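Local coordinates for protein enolase from the environmental genome shotgun sequencing of the Sargasso Sea (PDB 2QGY) that is of unknown function but belongs to the mandelate racemase/muconate lactonizing branch of the enolase superfamily and holds a magnesium ion in its barrel domain, at residues A140-D145 / L154-K159; G167-P172 / P222-E227; Q182-V187 / L197-A202. One frame throughout, in Å; residues are numbered along the deposited sequence.

Interaction 1: residues A140-D145 / L154-K159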
# COMPACT_ATOMS: atom_id res chain seq x y z
N ALA A 140 -0.40 4.93 27.47
CA ALA A 140 -0.00 3.55 27.36
C ALA A 140 -1.08 2.70 26.75
O ALA A 140 -2.27 2.76 27.16
CB ALA A 140 0.37 3.00 28.74
N THR A 141 -0.68 1.87 25.80
CA THR A 141 -1.60 0.96 25.15
C THR A 141 -1.53 -0.41 25.81
O THR A 141 -0.45 -0.94 26.03
CB THR A 141 -1.29 0.84 23.64
OG1 THR A 141 -1.57 2.09 23.03
CG2 THR A 141 -2.12 -0.24 22.98
N CYS A 142 -2.71 -0.93 26.16
CA CYS A 142 -2.83 -2.25 26.80
C CYS A 142 -3.36 -3.26 25.79
O CYS A 142 -4.57 -3.31 25.51
CB CYS A 142 -3.83 -2.19 27.95
SG CYS A 142 -3.73 -3.69 28.90
N TRP A 143 -2.46 -4.03 25.20
CA TRP A 143 -2.84 -4.99 24.20
C TRP A 143 -1.93 -6.20 24.26
O TRP A 143 -0.73 -6.06 24.46
CB TRP A 143 -2.71 -4.33 22.81
CG TRP A 143 -3.17 -5.23 21.70
CD1 TRP A 143 -4.44 -5.33 21.19
CD2 TRP A 143 -2.37 -6.16 20.98
NE1 TRP A 143 -4.48 -6.28 20.20
CE2 TRP A 143 -3.21 -6.79 20.03
CE3 TRP A 143 -1.00 -6.50 21.01
CZ2 TRP A 143 -2.74 -7.76 19.14
CZ3 TRP A 143 -0.54 -7.48 20.13
CH2 TRP A 143 -1.41 -8.09 19.21
N SER A 144 -2.51 -7.39 24.07
CA SER A 144 -1.70 -8.61 23.96
C SER A 144 -2.19 -9.58 22.88
O SER A 144 -3.39 -9.70 22.62
CB SER A 144 -1.61 -9.34 25.30
OG SER A 144 -0.84 -10.54 25.14
N ASP A 145 -1.25 -10.29 22.27
CA ASP A 145 -1.59 -11.35 21.30
C ASP A 145 -1.75 -12.72 21.95
O ASP A 145 -2.09 -13.68 21.26
CB ASP A 145 -0.57 -11.42 20.15
CG ASP A 145 0.78 -11.96 20.58
OD1 ASP A 145 1.21 -11.66 21.72
OD2 ASP A 145 1.43 -12.67 19.76
N LEU A 154 -7.45 -6.56 33.37
CA LEU A 154 -7.68 -5.70 34.54
C LEU A 154 -6.47 -5.55 35.46
O LEU A 154 -6.17 -4.43 35.89
CB LEU A 154 -8.92 -6.15 35.33
CG LEU A 154 -10.24 -6.10 34.56
CD1 LEU A 154 -11.32 -6.81 35.36
CD2 LEU A 154 -10.67 -4.68 34.22
N ARG A 155 -5.77 -6.64 35.75
CA ARG A 155 -4.58 -6.60 36.60
C ARG A 155 -3.45 -5.85 35.88
O ARG A 155 -2.67 -5.12 36.51
CB ARG A 155 -4.11 -8.00 37.01
CG ARG A 155 -5.12 -8.79 37.88
CD ARG A 155 -4.71 -10.27 38.10
NE ARG A 155 -4.55 -11.00 36.83
CZ ARG A 155 -3.38 -11.35 36.30
NH1 ARG A 155 -2.24 -11.05 36.93
NH2 ARG A 155 -3.33 -12.01 35.15
N GLN A 156 -3.38 -6.00 34.56
CA GLN A 156 -2.42 -5.23 33.76
C GLN A 156 -2.79 -3.75 33.75
O GLN A 156 -1.92 -2.89 33.75
CB GLN A 156 -2.34 -5.75 32.33
CG GLN A 156 -1.19 -5.15 31.47
CD GLN A 156 0.20 -5.63 31.84
OE1 GLN A 156 0.42 -6.19 32.91
NE2 GLN A 156 1.16 -5.40 30.94
N ILE A 157 -4.09 -3.47 33.72
CA ILE A 157 -4.56 -2.07 33.76
C ILE A 157 -4.29 -1.44 35.14
O ILE A 157 -3.97 -0.27 35.21
CB ILE A 157 -6.04 -1.95 33.25
CG1 ILE A 157 -6.08 -2.16 31.73
CG2 ILE A 157 -6.63 -0.58 33.57
CD1 ILE A 157 -7.29 -2.89 31.25
N GLU A 158 -4.40 -2.21 36.23
CA GLU A 158 -3.96 -1.73 37.55
C GLU A 158 -2.48 -1.33 37.58
O GLU A 158 -2.10 -0.33 38.20
CB GLU A 158 -4.16 -2.81 38.61
CG GLU A 158 -5.53 -2.88 39.22
CD GLU A 158 -5.66 -4.11 40.08
OE1 GLU A 158 -4.65 -4.46 40.76
OE2 GLU A 158 -6.75 -4.73 40.06
N LYS A 159 -1.65 -2.15 36.93
CA LYS A 159 -0.21 -1.94 36.85
C LYS A 159 0.06 -0.61 36.15
O LYS A 159 0.73 0.25 36.69
CB LYS A 159 0.44 -3.11 36.11
CG LYS A 159 1.96 -3.06 36.03
CD LYS A 159 2.52 -4.09 35.03
CE LYS A 159 2.49 -5.53 35.58
NZ LYS A 159 2.88 -6.58 34.56
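The sulfur of C142 meets the aliphatic parts of Q156 and I157 in a small, buried van der Waals contact between the C-terminal region of a barrel strand and the helix that follows it. C142 follows T141 of strand 135-141, and its side chain is directed at helix 150-162. With SG set anti to the backbone N (chi1 -169°), the thiol projects to two successive helical residues: it lies 3.9 Å from Q156 CG and 4.0 Å from I157 CG1. Both partners are methylene carbons. I157 starts out along the flank of the helix, but its CG1 branch brings the end of the side chain nearer to the sulfur. The same side chain also packs on I170 and V187, which belong to the next strand and helix. Strand 135-141, helix 150-162 and strand 168-170 form one beta-alpha-beta unit of the TIM-barrel domain, so the contact is part of the layer between the barrel wall and its outer helices. Q156 divides its labour. Its CG serves the sulfur, while a bend at the next bond turns the amide along the helix, where K159 NZ donates to Q156 OE1 at 3.0 Å. The ammonium approaches at 134° to the C=O bond and only 16° from the carbonyl plane. K159 has a second partner in D28, with which it forms a salt bridge. W30 packs on both C142 and Q156, while Y153 and F160 of the helix also press on the cysteine.

Interaction 2: residues G167-P172 / P222-E227. With MG (magnesium ion), chain C.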
# COMPACT_ATOMS: atom_id res chain seq x y z
N GLY A 167 -2.51 8.52 30.12
CA GLY A 167 -3.72 7.89 29.61
C GLY A 167 -3.52 6.41 29.42
O GLY A 167 -2.39 5.93 29.44
N ILE A 168 -4.60 5.66 29.29
CA ILE A 168 -4.51 4.23 28.96
C ILE A 168 -5.45 3.95 27.80
O ILE A 168 -6.62 4.39 27.80
CB ILE A 168 -4.88 3.33 30.19
CG1 ILE A 168 -3.79 3.44 31.26
CG2 ILE A 168 -5.03 1.85 29.77
CD1 ILE A 168 -4.16 2.80 32.61
N LYS A 169 -4.94 3.26 26.78
CA LYS A 169 -5.79 2.82 25.66
C LYS A 169 -6.12 1.33 25.76
O LYS A 169 -5.23 0.51 25.91
CB LYS A 169 -5.16 3.19 24.30
CG LYS A 169 -6.11 2.92 23.16
CD LYS A 169 -5.65 3.47 21.81
CE LYS A 169 -4.40 2.73 21.27
NZ LYS A 169 -3.81 3.43 20.06
N ILE A 170 -7.41 0.99 25.73
CA ILE A 170 -7.85 -0.40 25.74
C ILE A 170 -8.60 -0.80 24.47
O ILE A 170 -8.98 0.07 23.66
CB ILE A 170 -8.75 -0.67 26.98
CG1 ILE A 170 -9.96 0.26 26.94
CG2 ILE A 170 -7.95 -0.47 28.29
CD1 ILE A 170 -11.08 -0.11 27.88
N TYR A 171 -8.80 -2.10 24.30
CA TYR A 171 -9.50 -2.65 23.15
C TYR A 171 -10.76 -3.36 23.66
O TYR A 171 -10.71 -4.55 23.99
CB TYR A 171 -8.59 -3.63 22.39
CG TYR A 171 -7.44 -2.96 21.65
CD1 TYR A 171 -7.41 -2.91 20.26
CD2 TYR A 171 -6.38 -2.41 22.36
CE1 TYR A 171 -6.32 -2.29 19.57
CE2 TYR A 171 -5.31 -1.79 21.69
CZ TYR A 171 -5.31 -1.73 20.31
OH TYR A 171 -4.24 -1.13 19.66
N PRO A 172 -11.88 -2.62 23.76
CA PRO A 172 -13.06 -3.06 24.51
C PRO A 172 -14.06 -3.88 23.71
O PRO A 172 -15.06 -4.33 24.28
CB PRO A 172 -13.67 -1.73 24.95
CG PRO A 172 -13.42 -0.83 23.76
CD PRO A 172 -12.07 -1.26 23.21
N PRO A 222 -15.14 8.37 27.33
CA PRO A 222 -13.88 8.02 26.67
C PRO A 222 -13.15 9.24 26.10
O PRO A 222 -13.77 10.18 25.59
CB PRO A 222 -14.30 7.06 25.56
CG PRO A 222 -15.75 7.23 25.38
CD PRO A 222 -16.31 7.79 26.67
N TYR A 223 -11.84 9.23 26.21
CA TYR A 223 -11.05 10.34 25.73
C TYR A 223 -11.08 10.40 24.20
O TYR A 223 -11.08 11.51 23.62
CB TYR A 223 -9.62 10.21 26.25
CG TYR A 223 -8.76 11.42 25.99
CD1 TYR A 223 -8.78 12.51 26.87
CD2 TYR A 223 -7.91 11.47 24.89
CE1 TYR A 223 -8.01 13.64 26.62
CE2 TYR A 223 -7.12 12.57 24.64
CZ TYR A 223 -7.16 13.66 25.51
OH TYR A 223 -6.37 14.76 25.23
N TRP A 224 -11.04 9.23 23.57
CA TRP A 224 -11.21 9.15 22.10
C TRP A 224 -11.64 7.78 21.69
O TRP A 224 -11.56 6.85 22.48
CB TRP A 224 -9.97 9.62 21.34
CG TRP A 224 -8.74 8.71 21.24
CD1 TRP A 224 -8.68 7.38 20.86
CD2 TRP A 224 -7.39 9.14 21.40
NE1 TRP A 224 -7.35 6.97 20.82
CE2 TRP A 224 -6.56 8.03 21.16
CE3 TRP A 224 -6.81 10.37 21.74
CZ2 TRP A 224 -5.16 8.12 21.25
CZ3 TRP A 224 -5.42 10.46 21.83
CH2 TRP A 224 -4.62 9.33 21.57
N ILE A 225 -12.12 7.67 20.46
CA ILE A 225 -12.61 6.43 19.90
C ILE A 225 -11.79 6.23 18.64
O ILE A 225 -11.86 7.04 17.70
CB ILE A 225 -14.12 6.54 19.49
CG1 ILE A 225 -15.02 6.76 20.72
CG2 ILE A 225 -14.58 5.26 18.75
CD1 ILE A 225 -14.91 5.69 21.78
N GLU A 226 -11.02 5.15 18.62
CA GLU A 226 -10.05 4.94 17.56
C GLU A 226 -10.53 3.85 16.60
O GLU A 226 -11.04 2.80 17.02
CB GLU A 226 -8.72 4.58 18.22
CG GLU A 226 -7.64 4.25 17.25
CD GLU A 226 -6.28 4.13 17.94
OE1 GLU A 226 -6.01 4.86 18.93
OE2 GLU A 226 -5.47 3.34 17.45
N GLU A 227 -10.42 4.15 15.30
CA GLU A 227 -10.80 3.23 14.23
C GLU A 227 -12.19 2.57 14.44
O GLU A 227 -12.31 1.36 14.36
CB GLU A 227 -9.72 2.16 14.04
CG GLU A 227 -8.40 2.73 13.56
CD GLU A 227 -7.77 1.81 12.57
OE1 GLU A 227 -7.23 0.79 13.04
OE2 GLU A 227 -7.87 2.07 11.33
MG MG C . -5.27 1.42 16.81
O HOH W 1 -3.63 1.21 18.17
O HOH W 2 -6.92 0.93 15.67
O HOH W 3 -4.74 -0.47 16.38
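K169 grips the carboxylate of E226 in a buried salt bridge, and E226 in turn holds the magnesium ion. The lysine NZ donates to E226 OE1 at 2.9 Å, coming from the syn side and 21° out of the carboxylate plane. A weak second bond runs from K169 NZ to E226 OE2 at 3.1 Å. OE2 is the metal-binding oxygen, with E226 OE2 to magnesium at 2.0 Å, and the two side chains cross at about a right angle.

One step outward, W224 NE1 donates to E226 OE1 at 3.1 Å, using the anti lone pair, so this oxygen takes one donor on each side. Water 1 links the metal to residues 167-172: it binds magnesium, accepts from K169 NZ at 2.9 Å and hydrogen-bonds to Y171 OH at 2.8 Å. Another metal-bound water, water 2, donates to E227 OE1 at 2.7 Å. D200 and E252 complete the metal site, as expected of the enolase superfamily, in which acidic residues at the ends of successive barrel strands carry the magnesium.

The long lysine is what spans the gap. Strands 168-170 and 224-226 are separated by strand 197-200 in the barrel, with the CA atoms of K169 and W224 9.1 Å apart. With CG anti to the backbone N (chi1 -172°), K169 reaches inward and bends near its end. Its NZ is shared with E328 and Y139, and the Y139 ring stacks edge-to-face with W224. With OE1 held by lysine and indole and OE2 by the metal, the carboxylate probably has little freedom to rotate, and its two oxygens share the work: OE1 accepts from K169 and W224 while OE2 is presented to magnesium.

Interaction 3: residues Q182-V187 / L197-A202. With MG (magnesium ion), chain C.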
# COMPACT_ATOMS: atom_id res chain seq x y z
N GLN A 182 -19.18 -3.89 30.37
CA GLN A 182 -18.68 -4.34 31.68
C GLN A 182 -17.19 -4.11 31.81
O GLN A 182 -16.70 -3.63 32.83
CB GLN A 182 -18.97 -5.82 31.92
CG GLN A 182 -20.19 -6.07 32.79
CD GLN A 182 -20.31 -5.05 33.91
OE1 GLN A 182 -19.49 -5.01 34.84
NE2 GLN A 182 -21.34 -4.20 33.83
N PHE A 183 -16.47 -4.47 30.74
CA PHE A 183 -15.05 -4.24 30.67
C PHE A 183 -14.69 -2.76 30.81
O PHE A 183 -13.82 -2.42 31.61
CB PHE A 183 -14.48 -4.84 29.39
CG PHE A 183 -13.00 -4.69 29.26
CD1 PHE A 183 -12.15 -4.98 30.34
CD2 PHE A 183 -12.43 -4.22 28.08
CE1 PHE A 183 -10.77 -4.83 30.23
CE2 PHE A 183 -11.06 -4.07 27.96
CZ PHE A 183 -10.22 -4.36 29.03
N VAL A 184 -15.37 -1.88 30.07
CA VAL A 184 -15.09 -0.44 30.17
C VAL A 184 -15.40 0.07 31.58
O VAL A 184 -14.65 0.86 32.15
CB VAL A 184 -15.83 0.41 29.09
CG1 VAL A 184 -15.48 1.86 29.21
CG2 VAL A 184 -15.49 -0.07 27.67
N GLU A 185 -16.51 -0.41 32.15
CA GLU A 185 -16.93 0.01 33.49
C GLU A 185 -15.90 -0.33 34.55
O GLU A 185 -15.49 0.55 35.33
CB GLU A 185 -18.29 -0.59 33.84
CG GLU A 185 -18.89 0.01 35.11
CD GLU A 185 -20.24 -0.58 35.46
OE1 GLU A 185 -20.77 -1.39 34.68
OE2 GLU A 185 -20.77 -0.21 36.54
N LYS A 186 -15.48 -1.59 34.58
CA LYS A 186 -14.42 -2.06 35.49
C LYS A 186 -13.12 -1.28 35.32
O LYS A 186 -12.46 -0.94 36.30
CB LYS A 186 -14.20 -3.56 35.32
CG LYS A 186 -15.43 -4.38 35.76
CD LYS A 186 -15.58 -5.70 35.00
CE LYS A 186 -15.20 -6.92 35.85
NZ LYS A 186 -15.86 -8.13 35.30
N VAL A 187 -12.75 -0.97 34.07
CA VAL A 187 -11.54 -0.19 33.84
C VAL A 187 -11.65 1.20 34.47
O VAL A 187 -10.74 1.66 35.15
CB VAL A 187 -11.20 -0.06 32.32
CG1 VAL A 187 -10.10 0.95 32.13
CG2 VAL A 187 -10.81 -1.41 31.74
N LEU A 197 -9.08 7.81 29.15
CA LEU A 197 -9.26 6.42 28.78
C LEU A 197 -9.60 6.40 27.29
O LEU A 197 -10.69 6.80 26.88
CB LEU A 197 -10.37 5.75 29.61
CG LEU A 197 -10.75 4.31 29.26
CD1 LEU A 197 -9.56 3.34 29.48
CD2 LEU A 197 -11.97 3.89 30.10
N MET A 198 -8.66 5.93 26.49
CA MET A 198 -8.95 5.78 25.05
C MET A 198 -9.38 4.39 24.64
O MET A 198 -8.97 3.38 25.24
CB MET A 198 -7.85 6.35 24.15
CG MET A 198 -6.54 6.83 24.70
SD MET A 198 -6.27 7.81 26.21
CE MET A 198 -5.08 9.01 25.73
N LEU A 199 -10.24 4.32 23.63
CA LEU A 199 -10.85 3.07 23.23
C LEU A 199 -10.50 2.81 21.78
O LEU A 199 -10.82 3.61 20.91
CB LEU A 199 -12.39 3.12 23.41
CG LEU A 199 -12.99 3.46 24.81
CD1 LEU A 199 -14.53 3.40 24.79
CD2 LEU A 199 -12.43 2.57 25.91
N ASP A 200 -9.83 1.70 21.54
CA ASP A 200 -9.49 1.31 20.20
C ASP A 200 -10.45 0.23 19.77
O ASP A 200 -10.38 -0.90 20.24
CB ASP A 200 -8.02 0.84 20.11
CG ASP A 200 -7.55 0.71 18.67
OD1 ASP A 200 -8.38 0.43 17.79
OD2 ASP A 200 -6.32 0.89 18.42
N LEU A 201 -11.38 0.59 18.89
CA LEU A 201 -12.36 -0.39 18.38
C LEU A 201 -11.82 -1.34 17.32
O LEU A 201 -12.45 -2.37 17.05
CB LEU A 201 -13.62 0.30 17.86
CG LEU A 201 -14.29 1.28 18.82
CD1 LEU A 201 -15.74 1.60 18.35
CD2 LEU A 201 -14.25 0.79 20.25
N ALA A 202 -10.69 -1.00 16.71
CA ALA A 202 -9.98 -1.93 15.82
C ALA A 202 -10.82 -2.39 14.61
O ALA A 202 -10.76 -3.55 14.19
CB ALA A 202 -9.47 -3.15 16.63
MG MG C . -5.27 1.42 16.81
O HOH W 2 -6.92 0.93 15.67
O HOH W 3 -4.74 -0.47 16.38
O HOH W 1 -3.63 1.21 18.17
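V184 and V187 of helix 177-191 pack on L197 and L199 of strand 197-200, joining helix to strand in a beta-alpha-beta unit of the TIM barrel. The shortest approach is V187 CG1 to L197 CD1, at 3.6 Å. That valine methyl also touches the other leucine branch, with V187 CG1 4.0 Å from L197 CD2, so it meets both tips of the fork. V184 presents its two methyls to different leucines: V184 CG1 lies 4.2 Å from L197 CD2, and V184 CG2 is 4.4 Å from L199 CD2. CG1, anti to the backbone N in both valines, is the methyl that reaches L197, and each valine crosses that leucine obliquely. Helix and strand run nearly antiparallel, at 158° with their axes 11.0 Å apart, as in the return leg of a beta-alpha-beta crossover. F213 and V217 of helix 207-217 extend the same apolar layer around V184. M198 and D200 belong to the other face of the strand, toward the barrel interior. There D200 OD2 binds magnesium at 2.0 Å, while water 2, itself on the metal, donates to D200 OD1 at 2.6 Å.

Overall arrangement
The three contacts lie on the same side of the chain's centre and share one barrel sheet. Interaction 1 comes first along the chain, and interaction 3 falls between the two segments of interaction 2. The centres of interactions 2 and 3 are about 6 Å apart, and those of 1 and 2 about 12 Å. Backbone pairing of strand 135-141 with 168-170, and of 197-200 with both 168-170 and 224-226, ties them together. Interactions 1 and 3 are outer layers between the barrel wall and its helices that meet through I157 and V187, whereas interaction 2 lies on the inner side, bridging past strand 197-200. The principle is a familiar one: an apolar outer shell surrounds strands whose inward residues build the magnesium site.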